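Long-range contacts in putative polyprenyl synthetase (Streptomyces coelicolor, PDB 3NF2), which probably catalyses the magnesium-dependent condensation of isopentenyl diphosphate with allylic diphosphates, lengthening isoprenoid chains as a member of the FPP/GGPP synthase family: residues Leu64-Val68 / Val328-Phe332; Pro78-Ala82 / Ala129-Leu133; Asp94-Asp98 / Gln159-Ile163; Val171-Leu177 / Lys249-Ala255; Ala219-Val223 / Asp337-Val341. Residue numbers count along the deposited sequence, not the author numbering.

Overall arrangement
From the N terminus, helix 57-67 provides the first half of interaction 1, whose loop closes only at helix 326-339; interactions 2, 3 and 4 all fall within that span. Helix 77-98 then serves twice: its own beginning meets the end of helix 115-134 (interaction 2) and its own end meets helix 139-165 (interaction 3), so these two loops cross; both contacts also touch the second subunit. Interaction 4 opens after both have closed and ties helix 173-198 to helix 251-259. Interaction 5 opens inside that loop, on helix 203-230, and closes at the end of the modelled chain, crossing interactions 4 and 1; it shares helix 326-339 with interaction 1.

Interaction 1. Residues Leu64-Val68 / Val328-Phe332; sequences LSAEV and VRDRF
Leu-64 lays its CD2 over the face of the Phe-332 ring, a CH-pi contact 3.8 Å from the ring centroid and 15° off its normal. The pair joins two helices of the all-alpha isoprenoid synthase fold, 57-67 and 326-339, and buries 362 Å² between the segments. Both segments follow helical backbone angles (phi/psi near -60/-40), and the closest approach of backbones brings the CA of Val-68 to 6.4 Å from the CA of Val-328. Leu-64 has chi1 -111° and chi2 83°, and Phe-332 chi1 -91°; these let Leu-64 CD2 reach Phe-332 CD1 at 3.7 Å and Arg-331 CB at 3.7 Å. Val-68 (t) sends CG2 to 3.8 Å from Val-328 CG1 and 3.6 Å from Phe-332 CE1, while Val-328 CG2 lies 3.9 Å from Glu-67 CB. Helix 5-25 closes one side, Leu-8 touching both Leu-64 and Arg-331, and Tyr-212 meets the Phe-332 ring nearly at right angles. Glu-67 (m, t) bridges two arginines with one oxygen: Arg-11, and Arg-331 (m, t, t), whose extended side chain presents its guanidinium edge with NH2 3.3 Å from Glu-67 OE1.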
# COMPACT_ATOMS: atom_id res chain seq x y z
N LEU A 64 13.76 -22.72 1.69
CA LEU A 64 15.16 -23.01 1.98
C LEU A 64 15.66 -22.28 3.23
O LEU A 64 16.38 -22.85 4.05
CB LEU A 64 16.06 -22.63 0.80
CG LEU A 64 16.76 -23.71 -0.02
CD1 LEU A 64 15.83 -24.29 -1.07
CD2 LEU A 64 17.97 -23.10 -0.68
N SER A 65 15.27 -21.01 3.36
CA SER A 65 15.68 -20.16 4.48
C SER A 65 15.30 -20.75 5.83
O SER A 65 16.05 -20.63 6.79
CB SER A 65 15.07 -18.77 4.33
OG SER A 65 15.62 -17.86 5.28
N ALA A 66 14.13 -21.40 5.89
CA ALA A 66 13.65 -22.04 7.11
C ALA A 66 14.52 -23.22 7.53
O ALA A 66 14.78 -23.41 8.73
CB ALA A 66 12.19 -22.46 6.94
N GLU A 67 14.99 -23.98 6.55
CA GLU A 67 15.86 -25.15 6.78
C GLU A 67 17.21 -24.86 7.42
O GLU A 67 17.81 -25.75 8.02
CB GLU A 67 16.09 -25.90 5.48
CG GLU A 67 14.84 -26.52 4.90
CD GLU A 67 15.08 -27.14 3.56
OE1 GLU A 67 14.94 -28.37 3.44
OE2 GLU A 67 15.42 -26.40 2.61
N VAL A 68 17.68 -23.61 7.29
CA VAL A 68 18.91 -23.11 7.92
C VAL A 68 18.91 -23.33 9.45
O VAL A 68 19.94 -23.70 10.03
CB VAL A 68 19.13 -21.60 7.56
CG1 VAL A 68 20.24 -20.95 8.40
CG2 VAL A 68 19.45 -21.46 6.09
N VAL A 328 21.91 -27.60 3.15
CA VAL A 328 21.16 -26.37 2.91
C VAL A 328 22.05 -25.35 2.18
O VAL A 328 21.63 -24.77 1.18
CB VAL A 328 20.60 -25.77 4.24
CG1 VAL A 328 19.74 -24.56 3.97
CG2 VAL A 328 19.80 -26.83 5.00
N ARG A 329 23.27 -25.18 2.69
CA ARG A 329 24.27 -24.33 2.05
C ARG A 329 24.48 -24.71 0.58
O ARG A 329 24.55 -23.83 -0.28
CB ARG A 329 25.59 -24.38 2.81
CG ARG A 329 26.57 -23.28 2.42
CD ARG A 329 27.91 -23.42 3.13
NE ARG A 329 27.85 -22.96 4.52
CZ ARG A 329 27.45 -23.72 5.53
NH1 ARG A 329 27.08 -24.98 5.32
NH2 ARG A 329 27.43 -23.23 6.77
N ASP A 330 24.57 -26.01 0.30
CA ASP A 330 24.70 -26.52 -1.07
C ASP A 330 23.52 -26.12 -1.94
O ASP A 330 23.68 -25.79 -3.12
CB ASP A 330 24.83 -28.06 -1.06
CG ASP A 330 26.29 -28.54 -0.95
OD1 ASP A 330 26.58 -29.63 -1.48
OD2 ASP A 330 27.13 -27.83 -0.35
N ARG A 331 22.32 -26.15 -1.35
CA ARG A 331 21.10 -25.78 -2.06
C ARG A 331 21.06 -24.27 -2.36
O ARG A 331 20.68 -23.87 -3.46
CB ARG A 331 19.87 -26.25 -1.28
CG ARG A 331 19.50 -27.71 -1.54
CD ARG A 331 18.45 -28.23 -0.57
NE ARG A 331 17.73 -29.37 -1.13
CZ ARG A 331 16.73 -30.01 -0.52
NH1 ARG A 331 16.13 -31.04 -1.12
NH2 ARG A 331 16.32 -29.63 0.69
N PHE A 332 21.50 -23.46 -1.40
CA PHE A 332 21.60 -22.02 -1.57
C PHE A 332 22.64 -21.64 -2.64
O PHE A 332 22.44 -20.69 -3.41
CB PHE A 332 21.99 -21.36 -0.25
CG PHE A 332 20.83 -20.94 0.59
CD1 PHE A 332 20.41 -21.72 1.66
CD2 PHE A 332 20.17 -19.75 0.34
CE1 PHE A 332 19.34 -21.31 2.45
CE2 PHE A 332 19.10 -19.33 1.13
CZ PHE A 332 18.69 -20.11 2.19

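Interaction 2. Residues Pro78-Ala82 / Ala129-Leu133; sequences PGAVA and ANEVL
Ala-82, Val-132 and Leu-133 have the most surface buried here, 65, 60 and 47 Å² respectively. The two helical segments run antiparallel, their short axes at 175° and 8.7 Å apart, so that Pro-78 pairs with Leu-133 (CA to CA 5.9 Å) and Ala-82 with Ala-129 (4.2 Å). The latter approach is close because both residues are small: Ala-129 CB sits 3.5 Å from Ala-82 O and 4.2 Å from Ala-82 CB. Val-132 (t) points at the facing helix and sets CG1 3.4 Å from Pro-78 O and 3.9 Å from Val-81 CG1. In the all-helical isoprenoid synthase fold this apolar contact fastens the beginning of helix 77-98 to the end of helix 115-134, with Leu-148 of helix 139-165 touching Ala-82. Leu-133 (m, t) leaves its backbone sideways, yet its tip reaches across: CD1 lies 3.8 Å from Ala-82 CB, CD2 4.0 Å from Pro-78 CB. Beside them Glu-131 is turned to the second subunit, where it forms a salt bridge with Arg-153 of that neighbouring chain.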
# COMPACT_ATOMS: atom_id res chain seq x y z
N PRO A 78 4.58 -19.14 5.08
CA PRO A 78 4.06 -17.79 5.30
C PRO A 78 4.97 -16.70 4.74
O PRO A 78 4.49 -15.72 4.15
CB PRO A 78 4.00 -17.68 6.82
CG PRO A 78 3.78 -19.07 7.28
CD PRO A 78 4.48 -19.96 6.31
N GLY A 79 6.28 -16.90 4.91
CA GLY A 79 7.30 -15.99 4.41
C GLY A 79 7.32 -15.90 2.90
O GLY A 79 7.44 -14.82 2.36
N ALA A 80 7.18 -17.04 2.23
CA ALA A 80 7.16 -17.09 0.76
C ALA A 80 5.91 -16.46 0.18
O ALA A 80 5.96 -15.87 -0.90
CB ALA A 80 7.25 -18.53 0.28
N VAL A 81 4.79 -16.61 0.90
CA VAL A 81 3.50 -16.09 0.47
C VAL A 81 3.51 -14.56 0.61
O VAL A 81 3.16 -13.84 -0.33
CB VAL A 81 2.32 -16.78 1.25
CG1 VAL A 81 1.00 -16.02 1.10
CG2 VAL A 81 2.14 -18.21 0.78
N ALA A 82 3.98 -14.08 1.75
CA ALA A 82 4.09 -12.65 2.00
C ALA A 82 5.00 -11.94 0.98
O ALA A 82 4.67 -10.84 0.50
CB ALA A 82 4.58 -12.40 3.41
N ALA A 129 -0.23 -9.35 3.00
CA ALA A 129 1.11 -9.91 3.20
C ALA A 129 1.51 -9.78 4.64
O ALA A 129 2.03 -10.73 5.23
CB ALA A 129 2.13 -9.20 2.31
N ASN A 130 1.25 -8.60 5.20
CA ASN A 130 1.49 -8.34 6.62
C ASN A 130 0.60 -9.21 7.51
O ASN A 130 1.04 -9.66 8.56
CB ASN A 130 1.24 -6.86 6.94
CG ASN A 130 2.27 -5.96 6.30
OD1 ASN A 130 3.45 -6.27 6.28
ND2 ASN A 130 1.82 -4.83 5.79
N GLU A 131 -0.63 -9.45 7.06
CA GLU A 131 -1.58 -10.30 7.77
C GLU A 131 -1.09 -11.74 7.81
O GLU A 131 -1.11 -12.37 8.86
CB GLU A 131 -2.95 -10.25 7.09
CG GLU A 131 -4.07 -10.91 7.87
CD GLU A 131 -4.70 -9.98 8.89
OE1 GLU A 131 -4.13 -9.82 10.00
OE2 GLU A 131 -5.77 -9.41 8.60
N VAL A 132 -0.64 -12.24 6.66
CA VAL A 132 -0.21 -13.63 6.53
C VAL A 132 0.92 -13.98 7.51
O VAL A 132 1.01 -15.12 7.98
CB VAL A 132 0.14 -13.95 5.04
CG1 VAL A 132 1.21 -15.04 4.90
CG2 VAL A 132 -1.12 -14.34 4.29
N LEU A 133 1.74 -12.99 7.84
CA LEU A 133 2.80 -13.18 8.83
C LEU A 133 2.31 -12.95 10.26
O LEU A 133 2.52 -13.81 11.11
CB LEU A 133 4.00 -12.27 8.52
CG LEU A 133 4.74 -12.58 7.22
CD1 LEU A 133 5.74 -11.47 6.89
CD2 LEU A 133 5.42 -13.95 7.28

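Interaction 3. Residues Asp94-Asp98 / Gln159-Ile163; sequences DDLMD and QAQDI
A mainly polar surface contact joins the ends of two nearly parallel helices, 77-98 and 139-165. The short axes lie 11.7 Å apart at 11°, with the CA of Asp-94 7.3 Å from that of Gln-159 and the CA of Asp-98 8.4 Å from that of Ile-163. Gln-159 (t, p) spans the gap: its NE2 donates to Asp-98 OD1 at 3.1 Å. Asp-94, Asp-95 and Asp-98 form a DDxxD sequence, the first aspartate-rich motif of this family, whose carboxylates bind diphosphate through magnesium in relatives and probably here; a sulfate ion lies about 3 Å from the side chain of Asp-98 (m). Asp-94 (also m), one turn earlier, approaches the amide without bonding: its OD2 and Gln-159 OE1, 3.5 Å apart, are two acceptors. Asp-162 OD2 stays 4.4 Å from Asp-98 OD1, its other oxygen paired with Lys-183. Met-97 (m, t) adds an apolar part, CE 3.8 Å from Gln-159 CG and SD 4.0 Å from Ile-163 CD1; Leu-120 of the neighbouring subunit packs on Gln-159 and Ile-163.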
# COMPACT_ATOMS: atom_id res chain seq x y z
N ASP A 94 3.35 -0.47 -9.95
CA ASP A 94 4.40 -0.03 -10.89
C ASP A 94 3.90 0.02 -12.33
O ASP A 94 4.19 0.98 -13.04
CB ASP A 94 5.67 -0.87 -10.80
CG ASP A 94 6.39 -0.73 -9.47
OD1 ASP A 94 5.96 0.09 -8.62
OD2 ASP A 94 7.37 -1.48 -9.26
N ASP A 95 3.12 -0.98 -12.75
CA ASP A 95 2.57 -1.01 -14.11
C ASP A 95 1.66 0.17 -14.39
O ASP A 95 1.68 0.73 -15.49
CB ASP A 95 1.81 -2.31 -14.37
CG ASP A 95 2.74 -3.51 -14.60
OD1 ASP A 95 3.96 -3.32 -14.79
OD2 ASP A 95 2.24 -4.65 -14.58
N LEU A 96 0.88 0.56 -13.38
CA LEU A 96 -0.01 1.70 -13.53
C LEU A 96 0.78 2.99 -13.59
O LEU A 96 0.54 3.83 -14.47
CB LEU A 96 -1.03 1.73 -12.39
CG LEU A 96 -2.01 2.92 -12.37
CD1 LEU A 96 -2.72 3.17 -13.73
CD2 LEU A 96 -3.01 2.69 -11.28
N MET A 97 1.74 3.13 -12.67
CA MET A 97 2.62 4.30 -12.62
C MET A 97 3.43 4.46 -13.91
O MET A 97 3.67 5.58 -14.35
CB MET A 97 3.56 4.20 -11.41
CG MET A 97 2.90 4.46 -10.07
SD MET A 97 4.06 4.54 -8.70
CE MET A 97 3.97 2.90 -8.06
N ASP A 98 3.84 3.35 -14.50
CA ASP A 98 4.69 3.36 -15.70
C ASP A 98 3.86 3.46 -16.99
O ASP A 98 4.40 3.72 -18.06
CB ASP A 98 5.59 2.12 -15.76
CG ASP A 98 6.62 2.08 -14.63
OD1 ASP A 98 6.76 3.07 -13.88
OD2 ASP A 98 7.31 1.03 -14.51
N GLN A 159 11.26 2.46 -6.98
CA GLN A 159 10.27 3.07 -7.86
C GLN A 159 10.31 4.61 -7.85
O GLN A 159 10.16 5.23 -8.91
CB GLN A 159 8.87 2.54 -7.52
CG GLN A 159 7.77 3.02 -8.45
CD GLN A 159 7.97 2.57 -9.89
OE1 GLN A 159 8.71 1.62 -10.17
NE2 GLN A 159 7.30 3.26 -10.82
N ALA A 160 10.54 5.22 -6.69
CA ALA A 160 10.74 6.67 -6.60
C ALA A 160 11.96 7.10 -7.40
O ALA A 160 11.92 8.10 -8.13
CB ALA A 160 10.90 7.13 -5.14
N GLN A 161 13.04 6.33 -7.27
CA GLN A 161 14.24 6.54 -8.06
C GLN A 161 13.93 6.43 -9.56
O GLN A 161 14.35 7.28 -10.35
CB GLN A 161 15.35 5.58 -7.62
CG GLN A 161 15.99 6.01 -6.29
CD GLN A 161 16.61 4.87 -5.46
OE1 GLN A 161 16.69 3.72 -5.89
NE2 GLN A 161 17.05 5.22 -4.25
N ASP A 162 13.17 5.40 -9.94
CA ASP A 162 12.79 5.20 -11.34
C ASP A 162 12.08 6.44 -11.90
O ASP A 162 12.51 6.99 -12.91
CB ASP A 162 11.93 3.95 -11.51
CG ASP A 162 11.78 3.56 -12.96
OD1 ASP A 162 12.44 2.59 -13.38
OD2 ASP A 162 11.01 4.21 -13.69
N ILE A 163 11.02 6.87 -11.22
CA ILE A 163 10.29 8.09 -11.56
C ILE A 163 11.20 9.35 -11.58
O ILE A 163 11.11 10.17 -12.49
CB ILE A 163 9.07 8.29 -10.62
CG1 ILE A 163 8.10 7.11 -10.75
CG2 ILE A 163 8.33 9.60 -10.92
CD1 ILE A 163 7.03 7.06 -9.68

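Interaction 4. Residues Val171-Leu177 / Lys249-Ala255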
# COMPACT_ATOMS: atom_id res chain seq x y z
N VAL A 171 22.07 8.63 -16.46
CA VAL A 171 21.97 8.20 -15.07
C VAL A 171 23.34 7.61 -14.77
O VAL A 171 23.94 6.97 -15.64
CB VAL A 171 20.86 7.11 -14.94
CG1 VAL A 171 20.88 6.44 -13.59
CG2 VAL A 171 19.49 7.73 -15.19
N SER A 172 23.86 7.84 -13.57
CA SER A 172 25.18 7.31 -13.25
C SER A 172 25.11 5.81 -12.96
O SER A 172 24.02 5.27 -12.73
CB SER A 172 25.81 8.06 -12.10
OG SER A 172 25.30 7.60 -10.87
N VAL A 173 26.27 5.15 -12.98
CA VAL A 173 26.38 3.73 -12.64
C VAL A 173 25.94 3.51 -11.20
O VAL A 173 25.13 2.62 -10.93
CB VAL A 173 27.83 3.21 -12.86
CG1 VAL A 173 28.04 1.85 -12.20
CG2 VAL A 173 28.14 3.13 -14.35
N GLU A 174 26.43 4.35 -10.30
CA GLU A 174 26.08 4.29 -8.88
C GLU A 174 24.57 4.41 -8.64
O GLU A 174 24.00 3.66 -7.85
CB GLU A 174 26.82 5.37 -8.10
CG GLU A 174 27.34 4.93 -6.74
CD GLU A 174 28.67 4.19 -6.82
OE1 GLU A 174 28.68 2.98 -7.17
OE2 GLU A 174 29.72 4.81 -6.52
N GLU A 175 23.93 5.32 -9.37
CA GLU A 175 22.48 5.54 -9.26
C GLU A 175 21.70 4.32 -9.74
O GLU A 175 20.66 3.98 -9.17
CB GLU A 175 22.07 6.76 -10.08
CG GLU A 175 22.38 8.09 -9.43
CD GLU A 175 22.22 9.28 -10.37
OE1 GLU A 175 22.17 9.08 -11.61
OE2 GLU A 175 22.15 10.42 -9.88
N CYS A 176 22.21 3.67 -10.78
CA CYS A 176 21.58 2.49 -11.33
C CYS A 176 21.70 1.32 -10.35
O CYS A 176 20.75 0.56 -10.17
CB CYS A 176 22.21 2.13 -12.67
SG CYS A 176 21.32 0.90 -13.60
N LEU A 177 22.87 1.20 -9.72
CA LEU A 177 23.15 0.12 -8.78
C LEU A 177 22.26 0.19 -7.57
O LEU A 177 21.66 -0.82 -7.19
CB LEU A 177 24.62 0.13 -8.35
CG LEU A 177 25.66 -0.41 -9.34
CD1 LEU A 177 27.08 -0.28 -8.78
CD2 LEU A 177 25.36 -1.85 -9.73
N LYS A 249 17.19 2.38 -18.91
CA LYS A 249 18.54 2.62 -18.58
C LYS A 249 19.08 1.54 -17.68
O LYS A 249 19.30 1.75 -16.51
CB LYS A 249 18.69 4.00 -18.01
CG LYS A 249 18.36 5.05 -19.04
CD LYS A 249 19.30 6.24 -18.96
CE LYS A 249 19.40 6.92 -20.29
NZ LYS A 249 18.09 7.10 -20.87
N SER A 250 19.30 0.38 -18.25
CA SER A 250 19.83 -0.77 -17.54
C SER A 250 21.30 -0.63 -17.42
O SER A 250 21.88 0.23 -18.00
CB SER A 250 19.50 -2.03 -18.28
OG SER A 250 19.66 -1.82 -19.64
N LEU A 251 21.89 -1.53 -16.68
CA LEU A 251 23.29 -1.44 -16.38
C LEU A 251 24.17 -1.42 -17.61
O LEU A 251 25.09 -0.67 -17.65
CB LEU A 251 23.69 -2.59 -15.50
CG LEU A 251 23.57 -2.27 -14.03
CD1 LEU A 251 23.88 -3.46 -13.23
CD2 LEU A 251 24.48 -1.18 -13.68
N PRO A 252 23.91 -2.23 -18.61
CA PRO A 252 24.80 -2.10 -19.78
C PRO A 252 24.75 -0.71 -20.43
O PRO A 252 25.81 -0.15 -20.75
CB PRO A 252 24.29 -3.16 -20.76
CG PRO A 252 23.38 -4.04 -20.00
CD PRO A 252 22.91 -3.30 -18.79
N VAL A 253 23.54 -0.18 -20.59
CA VAL A 253 23.31 1.15 -21.16
C VAL A 253 24.07 2.20 -20.38
O VAL A 253 24.85 2.98 -20.93
CB VAL A 253 21.82 1.52 -21.14
CG1 VAL A 253 21.58 2.90 -21.75
CG2 VAL A 253 21.01 0.48 -21.88
N VAL A 254 23.85 2.19 -19.07
CA VAL A 254 24.45 3.14 -18.16
C VAL A 254 25.98 3.03 -18.10
O VAL A 254 26.69 4.04 -18.17
CB VAL A 254 23.82 3.00 -16.77
CG1 VAL A 254 24.55 3.84 -15.78
CG2 VAL A 254 22.35 3.42 -16.82
N ALA A 255 26.48 1.79 -17.98
CA ALA A 255 27.93 1.56 -17.96
C ALA A 255 28.61 2.04 -19.25
O ALA A 255 29.71 2.58 -19.21
CB ALA A 255 28.24 0.09 -17.71
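A capping box opens helix 173-198: Ser-172 OG accepts from Glu-175 N at 3.1 Å, and Glu-175 OE1 accepts from Ser-172 N at 2.9 Å. The helix start packs antiparallel against the start of helix 251-259, the short axes crossing at 163° and 9.5 Å apart. Val-254 has the largest area buried by the contact, 70 Å². Its CG1 rests over the turn leading into helix 173-198, 3.2 Å from Val-171 O and 3.9 Å from Val-173 CG2. Cys-176 points across, its SG 3.6 Å from Lys-249 O and 3.8 Å from Leu-251 CD2; Leu-177 CD2 meets the same Leu-251 methyl at 4.1 Å. Val-171 CG2 touches Lys-249 CD at 4.1 Å. Trp-303 of helix 300-319 packs on Val-173, Leu-251 and Ala-255, while Asp-225 of helix 203-230 accepts from the backbone N of Leu-251. Two helix N-termini thus meet in an apolar seam, a helix-to-helix join within the all-alpha isoprenoid synthase fold.

Interaction 5. Residues Ala219-Val223 / Asp337-Val341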
# COMPACT_ATOMS: atom_id res chain seq x y z
N ALA A 219 23.13 -9.68 -8.84
CA ALA A 219 23.69 -10.57 -9.87
C ALA A 219 22.58 -10.97 -10.83
O ALA A 219 22.79 -11.05 -12.05
CB ALA A 219 24.32 -11.80 -9.23
N PHE A 220 21.40 -11.19 -10.27
CA PHE A 220 20.21 -11.57 -11.03
C PHE A 220 19.77 -10.44 -11.96
O PHE A 220 19.48 -10.67 -13.14
CB PHE A 220 19.08 -11.99 -10.07
CG PHE A 220 17.77 -12.27 -10.74
CD1 PHE A 220 17.58 -13.47 -11.43
CD2 PHE A 220 16.73 -11.36 -10.66
CE1 PHE A 220 16.36 -13.73 -12.05
CE2 PHE A 220 15.51 -11.61 -11.28
CZ PHE A 220 15.32 -12.80 -11.98
N GLN A 221 19.74 -9.21 -11.43
CA GLN A 221 19.32 -8.06 -12.23
C GLN A 221 20.32 -7.69 -13.32
O GLN A 221 19.92 -7.29 -14.42
CB GLN A 221 18.98 -6.85 -11.35
CG GLN A 221 18.19 -5.77 -12.12
CD GLN A 221 16.90 -6.29 -12.68
OE1 GLN A 221 16.08 -6.86 -11.95
NE2 GLN A 221 16.70 -6.11 -13.99
N ALA A 222 21.61 -7.84 -13.02
CA ALA A 222 22.67 -7.68 -14.04
C ALA A 222 22.49 -8.66 -15.21
O ALA A 222 22.58 -8.26 -16.38
CB ALA A 222 24.05 -7.84 -13.41
N VAL A 223 22.19 -9.92 -14.89
CA VAL A 223 21.93 -10.93 -15.92
C VAL A 223 20.63 -10.64 -16.67
O VAL A 223 20.56 -10.79 -17.90
CB VAL A 223 21.96 -12.38 -15.33
CG1 VAL A 223 21.40 -13.40 -16.31
CG2 VAL A 223 23.38 -12.77 -14.94
N ASP A 337 23.94 -20.16 -8.76
CA ASP A 337 24.45 -20.49 -10.09
C ASP A 337 23.35 -20.47 -11.14
O ASP A 337 23.60 -20.09 -12.28
CB ASP A 337 25.19 -21.83 -10.10
CG ASP A 337 26.25 -21.94 -9.00
OD1 ASP A 337 26.57 -20.93 -8.34
OD2 ASP A 337 26.76 -23.06 -8.80
N PHE A 338 22.13 -20.87 -10.76
CA PHE A 338 20.98 -20.85 -11.67
C PHE A 338 20.63 -19.42 -12.10
O PHE A 338 20.21 -19.18 -13.24
CB PHE A 338 19.74 -21.52 -11.06
CG PHE A 338 18.50 -21.42 -11.93
CD1 PHE A 338 17.53 -20.44 -11.70
CD2 PHE A 338 18.31 -22.30 -12.99
CE1 PHE A 338 16.40 -20.34 -12.50
CE2 PHE A 338 17.17 -22.22 -13.80
CZ PHE A 338 16.22 -21.23 -13.56
N VAL A 339 20.82 -18.49 -11.17
CA VAL A 339 20.54 -17.08 -11.38
C VAL A 339 21.35 -16.46 -12.53
O VAL A 339 20.84 -15.57 -13.24
CB VAL A 339 20.66 -16.31 -10.03
CG1 VAL A 339 21.38 -14.97 -10.20
CG2 VAL A 339 19.28 -16.13 -9.40
N VAL A 340 22.57 -16.95 -12.74
CA VAL A 340 23.37 -16.57 -13.92
C VAL A 340 23.16 -17.57 -15.08
O VAL A 340 22.98 -18.77 -14.86
CB VAL A 340 24.88 -16.34 -13.57
CG1 VAL A 340 25.01 -15.33 -12.44
CG2 VAL A 340 25.60 -17.63 -13.20
N VAL A 341 23.17 -17.05 -16.31
CA VAL A 341 22.97 -17.88 -17.51
C VAL A 341 23.76 -17.35 -18.72
O VAL A 341 24.09 -16.17 -18.79
CB VAL A 341 21.45 -18.07 -17.88
CG1 VAL A 341 20.80 -16.74 -18.27
CG2 VAL A 341 21.28 -19.12 -18.98
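Val-339 is the bump that fills the hollow between Ala-219 and Phe-220. Its CG1 lodges over the backbone of the facing helix, 3.7 Å from Phe-220 CA, with Ala-219 CB 4.4 Å away; the small alanine leaves room for it. Its CG2 meets the ring itself obliquely, 3.8 Å from Phe-220 CD1. The nearest backbones are here, the CA atoms of Phe-220 and Val-339 standing 5.5 Å apart. One turn further on, Val-223 is the answering bump: its CA-to-CB bond points toward the other segment, and it packs where the chain leaves the helix and turns extended at Val-340 (phi/psi -93/144). Val-223 CG1 lies 3.8 Å from Val-339 O and 3.9 Å from Val-341 CG1, and Val-223 CG2 3.9 Å from Val-340 CG1, so it is met by one carbonyl and two methyls. No hydrogen bond crosses, and the fit buries 262 Å². Residues 219-223 share their helix with Asp-225, which probably belongs to the second aspartate-rich motif of the family, and the side chain of Phe-220 lies about 6 Å from a bound sulfate ion. The end of the modelled chain lies along helix 203-230, where Leu-216 and Leu-227 extend the contact at Val-339 and Val-341; helix 300-319 touches Val-223 through Ala-308, and helix 173-198 touches Phe-220 through Thr-184.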